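Local coordinates for protein ATPase BagA (Mycobacterium tuberculosis H37Rv, PDB 6BS3) that hydrolyses ATP as one subunit of the heterodimeric BagAB ATPase complex, whose activity is needed for resistance to nitric oxide and to elevated glycerol, at residues Leu23-Gly28 against Ile159-Pro164; Asp94-Phe99 against Ala121-Thr126; Asn202-His207 against Glu231-Ser236. One frame throughout, in Å; residues are numbered along the deposited sequence.

Overall arrangement
Contacts 1 and 3 lie in the central, mainly parallel sheet of the ATPase fold. Contact 1 pairs strands 23-28 and 158-162. Contact 3 pairs strands 204-210 and 234-242. Strands 23-28 and 204-210 are neighbours, so the two contacts make four consecutive strands. Their centres are about 10 Å apart, and L25 and H207 join them by a probable backbone hydrogen bond. Contact 2 is a helix-helix contact outside the sheet, about 22 Å from contact 1 and about 29 Å from contact 3, centre to centre. Along the chain it is nested inside the loop closed by contact 1; contact 3 follows both. Contact 1 reaches the nucleotide site, whereas contact 2 faces another protein chain.

Contact 1. Residues Leu23-Gly28 against Ile159-Pro164; sequences LHLVTG and IVVDAP
H24 and V26 pair with I159, V161 and A163 through four backbone hydrogen bonds between parallel strands. H24 N donates to I159 O at 2.8 Å, and V161 N returns a bond to H24 O, almost straight at 175°. V26 N then donates to V161 O. The last bond, A163 N to V26 O, is 3.0 Å and more bent, with the donor tilted from the carbonyl plane. T27 OG1 continues the link by donating to P164 O at 2.8 Å, in the carbonyl plane. T27 has OG1 anti to its backbone N (chi1 -168°), which turns the hydroxyl to that carbonyl.

On one face, L23 CD1 reaches diagonally over to V161 CG2 at 3.7 Å. L25 lies beside V161 and points the same way, with CD2 at 3.9 Å from V161 CB. I141 of helix 130-146 touches L23 and V161 on this face. On the other face, V26 CG2 meets V160 CG1 at 3.9 Å, and A38 of helix 34-46 packs on V26. The ring of H24 also lies on this face; its ND1 is hydrogen-bonded to H207 NE2.

At the far end, D162 OD2 is hydrogen-bonded to S35 OG, and the D162 side chain is about 4 Å from the bound magnesium ion. G28 O is hydrogen-bonded to K34 NZ. Strand 23-28 leads into the P-loop (Walker A) that holds K34 and S35, which bind the nucleotide. D162, near the magnesium ion and bonded to S35, is consistent with a Walker B-type aspartate on the neighbouring strand of a P-loop NTPase.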
loop_
_atom_site.group_PDB
_atom_site.type_symbol
_atom_site.label_atom_id
_atom_site.label_comp_id
_atom_site.label_asym_id
_atom_site.label_seq_id
_atom_site.Cartn_x
_atom_site.Cartn_y
_atom_site.Cartn_z
ATOM N N LEU A 23 -9.178 11.841 20.910
ATOM C CA LEU A 23 -8.960 10.682 20.037
ATOM C C LEU A 23 -8.646 11.094 18.617
ATOM O O LEU A 23 -9.530 11.577 17.916
ATOM C CB LEU A 23 -10.159 9.694 20.079
ATOM C CG LEU A 23 -10.131 8.522 19.070
ATOM C CD1 LEU A 23 -8.937 7.600 19.310
ATOM C CD2 LEU A 23 -11.465 7.770 19.051
ATOM N N HIS A 24 -7.397 10.849 18.183
ATOM C CA HIS A 24 -6.943 11.183 16.828
ATOM C C HIS A 24 -6.791 9.929 16.007
ATOM O O HIS A 24 -6.033 9.043 16.388
ATOM C CB HIS A 24 -5.613 11.966 16.835
ATOM C CG HIS A 24 -5.707 13.288 17.529
ATOM N ND1 HIS A 24 -5.988 14.457 16.831
ATOM C CD2 HIS A 24 -5.550 13.588 18.836
ATOM C CE1 HIS A 24 -6.005 15.420 17.735
ATOM N NE2 HIS A 24 -5.750 14.943 18.955
ATOM N N LEU A 25 -7.518 9.840 14.887
ATOM C CA LEU A 25 -7.414 8.661 14.036
ATOM C C LEU A 25 -6.664 9.059 12.774
ATOM O O LEU A 25 -7.058 10.011 12.106
ATOM C CB LEU A 25 -8.809 8.069 13.724
ATOM C CG LEU A 25 -9.640 7.567 14.902
ATOM C CD1 LEU A 25 -11.130 7.760 14.632
ATOM C CD2 LEU A 25 -9.406 6.083 15.143
ATOM N N VAL A 26 -5.552 8.378 12.486
ATOM C CA VAL A 26 -4.691 8.677 11.336
ATOM C C VAL A 26 -4.879 7.628 10.252
ATOM O O VAL A 26 -4.437 6.472 10.383
ATOM C CB VAL A 26 -3.187 8.901 11.725
ATOM C CG1 VAL A 26 -2.364 9.332 10.515
ATOM C CG2 VAL A 26 -3.049 9.929 12.854
ATOM N N THR A 27 -5.597 8.030 9.194
ATOM C CA THR A 27 -5.853 7.164 8.053
ATOM C C THR A 27 -5.082 7.693 6.819
ATOM O O THR A 27 -4.278 8.625 6.936
ATOM C CB THR A 27 -7.357 6.908 7.846
ATOM O OG1 THR A 27 -7.502 5.847 6.898
ATOM C CG2 THR A 27 -8.117 8.132 7.372
ATOM N N GLY A 28 -5.281 7.036 5.688
ATOM C CA GLY A 28 -4.618 7.335 4.428
ATOM C C GLY A 28 -4.349 6.056 3.652
ATOM O O GLY A 28 -4.404 4.963 4.218
ATOM N N ILE A 159 -4.966 10.235 22.615
ATOM C CA ILE A 159 -4.776 8.909 22.028
ATOM C C ILE A 159 -4.618 9.129 20.526
ATOM O O ILE A 159 -5.450 9.795 19.900
ATOM C CB ILE A 159 -5.969 7.939 22.319
ATOM C CG1 ILE A 159 -6.370 7.904 23.836
ATOM C CG2 ILE A 159 -5.721 6.525 21.745
ATOM C CD1 ILE A 159 -5.430 7.347 24.803
ATOM N N VAL A 160 -3.547 8.584 19.955
ATOM C CA VAL A 160 -3.301 8.674 18.516
ATOM C C VAL A 160 -3.358 7.252 17.963
ATOM O O VAL A 160 -2.633 6.371 18.424
ATOM C CB VAL A 160 -2.000 9.442 18.124
ATOM C CG1 VAL A 160 -1.864 9.543 16.598
ATOM C CG2 VAL A 160 -1.959 10.844 18.774
ATOM N N VAL A 161 -4.285 7.018 17.041
ATOM C CA VAL A 161 -4.437 5.713 16.429
ATOM C C VAL A 161 -3.851 5.734 15.017
ATOM O O VAL A 161 -4.230 6.580 14.194
ATOM C CB VAL A 161 -5.908 5.183 16.479
ATOM C CG1 VAL A 161 -6.023 3.774 15.903
ATOM C CG2 VAL A 161 -6.453 5.212 17.904
ATOM N N ASP A 162 -2.871 4.822 14.769
ATOM C CA ASP A 162 -2.302 4.508 13.464
ATOM C C ASP A 162 -3.416 3.545 12.973
ATOM O O ASP A 162 -3.470 2.373 13.349
ATOM C CB ASP A 162 -0.935 3.838 13.642
ATOM C CG ASP A 162 -0.254 3.236 12.425
ATOM O OD1 ASP A 162 -0.796 3.360 11.307
ATOM O OD2 ASP A 162 0.807 2.624 12.595
ATOM N N ALA A 163 -4.398 4.121 12.277
ATOM C CA ALA A 163 -5.649 3.470 11.887
ATOM C C ALA A 163 -5.594 2.638 10.583
ATOM O O ALA A 163 -4.664 2.808 9.796
ATOM C CB ALA A 163 -6.745 4.538 11.795
ATOM N N PRO A 164 -6.613 1.790 10.294
ATOM C CA PRO A 164 -6.651 1.106 8.999
ATOM C C PRO A 164 -6.635 2.105 7.799
ATOM O O PRO A 164 -6.929 3.301 7.973
ATOM C CB PRO A 164 -7.968 0.314 9.078
ATOM C CG PRO A 164 -8.214 0.120 10.515
ATOM C CD PRO A 164 -7.816 1.447 11.082
#

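Contact 2. Residues Asp94-Phe99 against Ala121-Thr126; sequences DIEAAF and AVEFAT
Two helices of the helical part of the ATPase meet here, away from the nucleotide site. The first turn of helix 95-107 packs on helix 121-128, with the short axes 94° apart and 9.4 Å at closest approach. V122 is the centre of the contact. Its CG1 is anti to the backbone N (chi1 -176°) and comes to the edge of the F99 ring, 3.3 Å from F99 CD2. The same methyl is 3.6 Å from E96 CG, where the two side chains cross at about a right angle. It also lies close to the backbone O of E96. Beside it, A125 CB is 4.0 Å from F99 CE2. T126 CG2 touches I95 CG1 at 3.8 Å; the two side chains run antiparallel past one another.

The polar edge brings two carboxylates together. E96 OE2 and E123 OE2 are 3.4 Å apart, both acceptors. A water bridges the pair, donating to E96 OE1 at 2.8 Å and to E123 OE2. It also accepts from E123 N. The bridge probably eases the repulsion of like charges.

D94 sits at the N-cap of helix 95-107. Its OD1 accepts from A97 N at 3.1 Å, met from above the carboxylate plane. L136 of helix 130-146 touches both I95 and F99. F99, A121, F124 and A125 also pack on apolar side chains of another protein chain. The contact is thus a near-perpendicular packing of helices 95-107 and 121-128, beside helix 130-146, at the face where the other protein chain packs.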
loop_
_atom_site.group_PDB
_atom_site.type_symbol
_atom_site.label_atom_id
_atom_site.label_comp_id
_atom_site.label_asym_id
_atom_site.label_seq_id
_atom_site.Cartn_x
_atom_site.Cartn_y
_atom_site.Cartn_z
ATOM N N ASP A 94 -3.207 -6.729 20.521
ATOM C CA ASP A 94 -3.141 -8.147 20.183
ATOM C C ASP A 94 -4.614 -8.587 20.185
ATOM O O ASP A 94 -5.232 -8.640 21.254
ATOM C CB ASP A 94 -2.306 -8.870 21.255
ATOM C CG ASP A 94 -2.139 -10.377 21.136
ATOM O OD1 ASP A 94 -3.054 -11.043 20.604
ATOM O OD2 ASP A 94 -1.110 -10.895 21.612
ATOM N N ILE A 95 -5.194 -8.816 18.985
ATOM C CA ILE A 95 -6.617 -9.159 18.812
ATOM C C ILE A 95 -6.996 -10.458 19.543
ATOM O O ILE A 95 -8.090 -10.547 20.103
ATOM C CB ILE A 95 -7.074 -9.157 17.310
ATOM C CG1 ILE A 95 -8.613 -9.076 17.177
ATOM C CG2 ILE A 95 -6.517 -10.346 16.505
ATOM C CD1 ILE A 95 -9.215 -7.786 17.552
ATOM N N GLU A 96 -6.075 -11.435 19.568
ATOM C CA GLU A 96 -6.264 -12.719 20.238
ATOM C C GLU A 96 -6.395 -12.522 21.749
ATOM O O GLU A 96 -7.383 -12.971 22.327
ATOM C CB GLU A 96 -5.151 -13.686 19.843
ATOM C CG GLU A 96 -5.118 -14.972 20.644
ATOM C CD GLU A 96 -4.547 -16.171 19.909
ATOM O OE1 GLU A 96 -4.587 -17.273 20.498
ATOM O OE2 GLU A 96 -4.059 -16.020 18.762
ATOM N N ALA A 97 -5.472 -11.746 22.356
ATOM C CA ALA A 97 -5.509 -11.408 23.788
ATOM C C ALA A 97 -6.708 -10.501 24.118
ATOM O O ALA A 97 -7.301 -10.669 25.185
ATOM C CB ALA A 97 -4.200 -10.755 24.220
ATOM N N ALA A 98 -7.101 -9.588 23.185
ATOM C CA ALA A 98 -8.280 -8.706 23.354
ATOM C C ALA A 98 -9.580 -9.528 23.350
ATOM O O ALA A 98 -10.493 -9.224 24.113
ATOM C CB ALA A 98 -8.318 -7.618 22.278
ATOM N N PHE A 99 -9.644 -10.590 22.530
ATOM C CA PHE A 99 -10.805 -11.489 22.481
ATOM C C PHE A 99 -10.972 -12.283 23.802
ATOM O O PHE A 99 -12.096 -12.393 24.294
ATOM C CB PHE A 99 -10.763 -12.407 21.238
ATOM C CG PHE A 99 -11.970 -13.309 21.066
ATOM C CD1 PHE A 99 -13.260 -12.801 21.161
ATOM C CD2 PHE A 99 -11.815 -14.666 20.810
ATOM C CE1 PHE A 99 -14.371 -13.641 21.027
ATOM C CE2 PHE A 99 -12.926 -15.498 20.648
ATOM C CZ PHE A 99 -14.197 -14.980 20.750
ATOM N N ALA A 121 -8.218 -21.496 17.973
ATOM C CA ALA A 121 -9.627 -21.124 17.760
ATOM C C ALA A 121 -9.934 -19.637 17.921
ATOM O O ALA A 121 -10.993 -19.183 17.475
ATOM C CB ALA A 121 -10.538 -21.959 18.655
ATOM N N VAL A 122 -9.028 -18.880 18.556
ATOM C CA VAL A 122 -9.198 -17.432 18.762
ATOM C C VAL A 122 -8.836 -16.731 17.450
ATOM O O VAL A 122 -9.566 -15.835 17.020
ATOM C CB VAL A 122 -8.405 -16.897 19.988
ATOM C CG1 VAL A 122 -8.689 -15.421 20.236
ATOM C CG2 VAL A 122 -8.705 -17.717 21.241
ATOM N N GLU A 123 -7.741 -17.194 16.789
ATOM C CA GLU A 123 -7.274 -16.751 15.466
ATOM C C GLU A 123 -8.398 -16.966 14.467
ATOM O O GLU A 123 -8.704 -16.058 13.700
ATOM C CB GLU A 123 -6.066 -17.585 15.002
ATOM C CG GLU A 123 -4.751 -17.223 15.664
ATOM C CD GLU A 123 -3.732 -18.347 15.705
ATOM O OE1 GLU A 123 -3.288 -18.793 14.622
ATOM O OE2 GLU A 123 -3.372 -18.777 16.827
ATOM N N PHE A 124 -9.041 -18.153 14.518
ATOM C CA PHE A 124 -10.147 -18.547 13.664
ATOM C C PHE A 124 -11.336 -17.606 13.810
ATOM O O PHE A 124 -11.719 -16.980 12.823
ATOM C CB PHE A 124 -10.530 -20.012 13.940
ATOM C CG PHE A 124 -11.611 -20.570 13.043
ATOM C CD1 PHE A 124 -11.307 -21.041 11.766
ATOM C CD2 PHE A 124 -12.930 -20.631 13.472
ATOM C CE1 PHE A 124 -12.307 -21.553 10.937
ATOM C CE2 PHE A 124 -13.928 -21.135 12.637
ATOM C CZ PHE A 124 -13.606 -21.604 11.380
ATOM N N ALA A 125 -11.896 -17.484 15.037
ATOM C CA ALA A 125 -13.056 -16.643 15.399
ATOM C C ALA A 125 -12.894 -15.181 14.982
ATOM O O ALA A 125 -13.839 -14.595 14.441
ATOM C CB ALA A 125 -13.318 -16.732 16.898
ATOM N N THR A 126 -11.696 -14.592 15.229
ATOM C CA THR A 126 -11.380 -13.201 14.851
ATOM C C THR A 126 -11.288 -13.065 13.321
ATOM O O THR A 126 -11.759 -12.066 12.776
ATOM C CB THR A 126 -10.147 -12.670 15.610
ATOM O OG1 THR A 126 -9.077 -13.611 15.512
ATOM C CG2 THR A 126 -10.438 -12.417 17.090
HETATM O O HOH W 1 -6.010 -18.647 18.462
#

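Contact 3. Residues Asn202-His207 against Glu231-Ser236; sequences NQTAIH and ELPIGS
This is a buried parallel strand contact in the central sheet, where strand 204-210 begins to pair with strand 234-242. I206 carries the pairing. Its N-H donates to P233 O at 2.9 Å, and its carbonyl O accepts from G235 N at 2.8 Å. The second donor lies well above the carbonyl plane. The short strand axes are 56° apart. CD1 of I206 lies 3.6 Å from P233 O and 3.9 Å from L232 CB. L227 of helix 214-229 touches I206, L232 and I234. That helix links the two strands, so the contact closes a beta-alpha-beta unit of the P-loop ATPase fold.

The ring of P233 lies against strand 204-210, with CG 3.2 Å from T204 O. T204 OG1 is held by L198 O of the preceding helix.

Past I206, a side chain joins the pairing. S236 N donates to H207 ND1 at 3.0 Å, tilted slightly from the ring plane. The bond is bent, with an N-H...ND1 angle of 137°. H207 CG stays beside the backbone N (chi1 -50°), which brings the ring to strand 234-242. H207 ND1 lies 3.7 Å from G235 CA, and CE1 is close to it too. G235, with no side chain, lets the H207 ring come close. H207 NE2 has its partner, H24, on strand 23-28, and S236 OG is hydrogen-bonded to G13 O.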
loop_
_atom_site.group_PDB
_atom_site.type_symbol
_atom_site.label_atom_id
_atom_site.label_comp_id
_atom_site.label_asym_id
_atom_site.label_seq_id
_atom_site.Cartn_x
_atom_site.Cartn_y
_atom_site.Cartn_z
ATOM N N ASN A 202 -17.002 15.815 19.358
ATOM C CA ASN A 202 -15.930 16.799 19.218
ATOM C C ASN A 202 -14.653 16.336 19.953
ATOM O O ASN A 202 -13.650 17.045 19.934
ATOM C CB ASN A 202 -16.401 18.200 19.706
ATOM C CG ASN A 202 -16.712 18.369 21.194
ATOM O OD1 ASN A 202 -16.370 17.554 22.068
ATOM N ND2 ASN A 202 -17.362 19.476 21.523
ATOM N N GLN A 203 -14.700 15.148 20.602
ATOM C CA GLN A 203 -13.567 14.506 21.295
ATOM C C GLN A 203 -12.756 13.666 20.303
ATOM O O GLN A 203 -11.686 13.172 20.651
ATOM C CB GLN A 203 -14.081 13.581 22.414
ATOM C CG GLN A 203 -14.779 14.298 23.556
ATOM C CD GLN A 203 -13.785 14.819 24.548
ATOM O OE1 GLN A 203 -13.220 15.909 24.386
ATOM N NE2 GLN A 203 -13.545 14.032 25.590
ATOM N N THR A 204 -13.280 13.485 19.077
ATOM C CA THR A 204 -12.662 12.685 18.016
ATOM C C THR A 204 -12.390 13.539 16.771
ATOM O O THR A 204 -13.090 14.528 16.527
ATOM C CB THR A 204 -13.573 11.446 17.712
ATOM O OG1 THR A 204 -13.851 10.752 18.925
ATOM C CG2 THR A 204 -12.965 10.460 16.707
ATOM N N ALA A 205 -11.369 13.141 15.986
ATOM C CA ALA A 205 -11.003 13.727 14.687
ATOM C C ALA A 205 -10.268 12.678 13.880
ATOM O O ALA A 205 -9.395 11.994 14.405
ATOM C CB ALA A 205 -10.121 14.967 14.853
ATOM N N ILE A 206 -10.623 12.562 12.600
ATOM C CA ILE A 206 -9.996 11.649 11.639
ATOM C C ILE A 206 -9.121 12.495 10.699
ATOM O O ILE A 206 -9.637 13.369 10.004
ATOM C CB ILE A 206 -11.040 10.802 10.860
ATOM C CG1 ILE A 206 -11.890 9.942 11.822
ATOM C CG2 ILE A 206 -10.371 9.924 9.782
ATOM C CD1 ILE A 206 -13.338 9.838 11.513
ATOM N N HIS A 207 -7.803 12.236 10.715
ATOM C CA HIS A 207 -6.804 12.885 9.873
ATOM C C HIS A 207 -6.487 11.939 8.716
ATOM O O HIS A 207 -6.442 10.722 8.892
ATOM C CB HIS A 207 -5.526 13.254 10.668
ATOM C CG HIS A 207 -5.811 13.989 11.937
ATOM N ND1 HIS A 207 -6.340 15.274 11.925
ATOM C CD2 HIS A 207 -5.699 13.571 13.219
ATOM C CE1 HIS A 207 -6.522 15.593 13.196
ATOM N NE2 HIS A 207 -6.132 14.606 14.011
ATOM N N GLU A 231 -21.461 11.089 9.428
ATOM C CA GLU A 231 -21.387 12.196 10.376
ATOM C C GLU A 231 -20.207 12.003 11.343
ATOM O O GLU A 231 -20.278 12.339 12.525
ATOM C CB GLU A 231 -22.740 12.454 11.070
ATOM C CG GLU A 231 -23.626 13.392 10.262
ATOM C CD GLU A 231 -25.092 13.031 10.117
ATOM O OE1 GLU A 231 -25.619 13.171 8.989
ATOM O OE2 GLU A 231 -25.716 12.621 11.123
ATOM N N LEU A 232 -19.104 11.474 10.808
ATOM C CA LEU A 232 -17.873 11.263 11.564
ATOM C C LEU A 232 -16.959 12.506 11.426
ATOM O O LEU A 232 -16.843 13.047 10.329
ATOM C CB LEU A 232 -17.173 9.957 11.154
ATOM C CG LEU A 232 -17.818 8.667 11.679
ATOM C CD1 LEU A 232 -17.320 7.477 10.944
ATOM C CD2 LEU A 232 -17.586 8.473 13.167
ATOM N N PRO A 233 -16.372 13.013 12.533
ATOM C CA PRO A 233 -15.571 14.246 12.452
ATOM C C PRO A 233 -14.237 14.136 11.724
ATOM O O PRO A 233 -13.377 13.344 12.095
ATOM C CB PRO A 233 -15.388 14.646 13.918
ATOM C CG PRO A 233 -15.478 13.385 14.657
ATOM C CD PRO A 233 -16.454 12.526 13.923
ATOM N N ILE A 234 -14.079 14.962 10.685
ATOM C CA ILE A 234 -12.854 15.092 9.905
ATOM C C ILE A 234 -11.968 16.124 10.622
ATOM O O ILE A 234 -12.460 17.144 11.103
ATOM C CB ILE A 234 -13.159 15.475 8.417
ATOM C CG1 ILE A 234 -14.150 14.473 7.726
ATOM C CG2 ILE A 234 -11.886 15.686 7.566
ATOM C CD1 ILE A 234 -13.814 12.985 7.840
ATOM N N GLY A 235 -10.685 15.815 10.720
ATOM C CA GLY A 235 -9.694 16.685 11.330
ATOM C C GLY A 235 -8.935 17.457 10.275
ATOM O O GLY A 235 -9.389 18.511 9.843
ATOM N N SER A 236 -7.805 16.926 9.822
ATOM C CA SER A 236 -6.968 17.584 8.818
ATOM C C SER A 236 -6.592 16.645 7.679
ATOM O O SER A 236 -6.534 15.430 7.861
ATOM C CB SER A 236 -5.669 18.071 9.467
ATOM O OG SER A 236 -5.830 19.213 10.295
#